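Local coordinates for protein ribulose bisphosphate carboxylase (Pyrococcus horikoshii, PDB 2D69) that probably adds carbon dioxide and water to ribulose 1,5-bisphosphate, yielding two molecules of 3-phosphoglycerate, as part of an archaeal AMP degradation pathway, at residues 191-195 and 196-200. Sequence-based numbering, arbitrary orientation.
Sequences FTSFP and FNRFE
Phe194 and Phe196 meet round a type I beta turn that runs from Phe194 to Asn197. Their rings are nearly parallel (6°) but so displaced that little of one covers the other; instead Phe194 CB sits over one face of the Phe196 ring, 3.8 Å from its centroid, a CH-pi contact. The Phe194 N-H points almost straight at Asn197 O (3.0 Å), approaching from above the carbonyl plane. Asn197 CB lies 4.2 Å from Phe191 CZ and CG, anti to the backbone N (chi1 -154°), 3.7 Å from the same atom. At the tip ND2 meets the edge of that ring, 3.5 Å from Phe191 CZ, amide and ring planes standing 77° apart. ND2 donates a hydrogen bond to Trp165 O and OD1 accepts one from Arg202 NH1, so both ends of the amide are fixed. Just ahead of the turn, Ser193 CB packs against Phe199 CB at 3.9 Å, and Ser193 OG accepts the Phe199 N-H at 2.8 Å. With an alanine here, the Phe199 N-H would probably lose its acceptor and the loop its hold on the helix start. Leu92 and Met64 of a second subunit pack against Phe194 and Phe196 respectively. The whole is a beta turn leading into helix 199-217 of the RuBisCO alpha/beta barrel, in the loop after strand 184-186 that carries the predicted magnesium ligands Asp188 and Glu189.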
# COMPACT_ATOMS: atom_id res chain seq x y z
N PHE A 191 5.37 29.81 18.45
CA PHE A 191 4.17 29.92 17.62
C PHE A 191 4.08 28.75 16.65
O PHE A 191 4.71 28.76 15.61
CB PHE A 191 4.25 31.23 16.88
CG PHE A 191 3.03 31.57 16.09
CD1 PHE A 191 3.03 31.46 14.71
CD2 PHE A 191 1.93 32.13 16.70
CE1 PHE A 191 1.91 31.84 13.95
CE2 PHE A 191 0.79 32.51 15.96
CZ PHE A 191 0.79 32.35 14.59
N THR A 192 3.30 27.73 17.01
CA THR A 192 3.20 26.51 16.19
C THR A 192 1.83 26.38 15.53
O THR A 192 1.65 26.73 14.35
CB THR A 192 3.52 25.30 17.04
OG1 THR A 192 2.76 25.31 18.28
CG2 THR A 192 5.00 25.32 17.45
N SER A 193 0.87 25.95 16.32
CA SER A 193 -0.47 25.68 15.86
C SER A 193 -1.41 25.85 17.02
O SER A 193 -1.18 25.28 18.06
CB SER A 193 -0.65 24.27 15.28
OG SER A 193 -1.84 24.28 14.51
N PHE A 194 -2.44 26.69 16.82
CA PHE A 194 -3.46 26.97 17.82
C PHE A 194 -4.86 26.90 17.21
O PHE A 194 -5.02 27.05 15.93
CB PHE A 194 -3.17 28.35 18.43
CG PHE A 194 -1.73 28.53 18.86
CD1 PHE A 194 -0.83 29.19 18.04
CD2 PHE A 194 -1.29 28.04 20.07
CE1 PHE A 194 0.51 29.34 18.44
CE2 PHE A 194 0.03 28.15 20.45
CZ PHE A 194 0.93 28.81 19.63
N PRO A 195 -5.89 26.84 18.06
CA PRO A 195 -7.29 26.87 17.57
C PRO A 195 -7.58 28.04 16.66
O PRO A 195 -8.26 27.85 15.60
CB PRO A 195 -8.13 26.98 18.85
CG PRO A 195 -7.26 26.50 19.95
CD PRO A 195 -5.85 26.79 19.54
N PHE A 196 -7.01 29.20 17.02
CA PHE A 196 -7.24 30.46 16.29
C PHE A 196 -6.22 30.63 15.15
O PHE A 196 -6.33 31.54 14.36
CB PHE A 196 -7.21 31.69 17.25
CG PHE A 196 -6.02 31.72 18.14
CD1 PHE A 196 -4.83 32.26 17.71
CD2 PHE A 196 -6.10 31.18 19.42
CE1 PHE A 196 -3.69 32.24 18.54
CE2 PHE A 196 -5.00 31.17 20.27
CZ PHE A 196 -3.79 31.69 19.84
N ASN A 197 -5.19 29.79 15.12
CA ASN A 197 -4.21 29.78 14.02
C ASN A 197 -3.68 28.38 13.76
O ASN A 197 -2.56 28.02 14.13
CB ASN A 197 -3.04 30.76 14.30
CG ASN A 197 -2.37 31.26 13.03
OD1 ASN A 197 -2.03 30.47 12.17
ND2 ASN A 197 -2.21 32.59 12.90
N ARG A 198 -4.50 27.57 13.11
CA ARG A 198 -4.14 26.21 12.79
C ARG A 198 -3.09 26.17 11.71
O ARG A 198 -3.25 26.83 10.68
CB ARG A 198 -5.37 25.39 12.32
CG ARG A 198 -6.10 24.68 13.41
CD ARG A 198 -7.24 23.71 12.95
NE ARG A 198 -6.81 22.45 12.33
CZ ARG A 198 -6.88 22.17 11.03
NH1 ARG A 198 -7.36 23.06 10.18
NH2 ARG A 198 -6.50 20.99 10.57
N PHE A 199 -2.07 25.33 11.92
CA PHE A 199 -0.94 25.25 11.04
C PHE A 199 -1.37 25.11 9.59
O PHE A 199 -0.95 25.91 8.71
CB PHE A 199 0.03 24.09 11.42
CG PHE A 199 1.29 24.15 10.63
CD1 PHE A 199 1.37 23.57 9.33
CD2 PHE A 199 2.36 24.91 11.10
CE1 PHE A 199 2.53 23.72 8.55
CE2 PHE A 199 3.52 25.01 10.34
CZ PHE A 199 3.60 24.46 9.03
N GLU A 200 -2.25 24.16 9.30
CA GLU A 200 -2.61 23.98 7.86
C GLU A 200 -3.38 25.12 7.23
O GLU A 200 -3.31 25.39 5.95
CB GLU A 200 -3.33 22.64 7.62
CG GLU A 200 -3.30 22.29 6.10
CD GLU A 200 -3.65 20.85 5.76
OE1 GLU A 200 -3.44 20.46 4.58
OE2 GLU A 200 -4.13 20.12 6.67
O HOH W 1 -7.19 28.62 12.49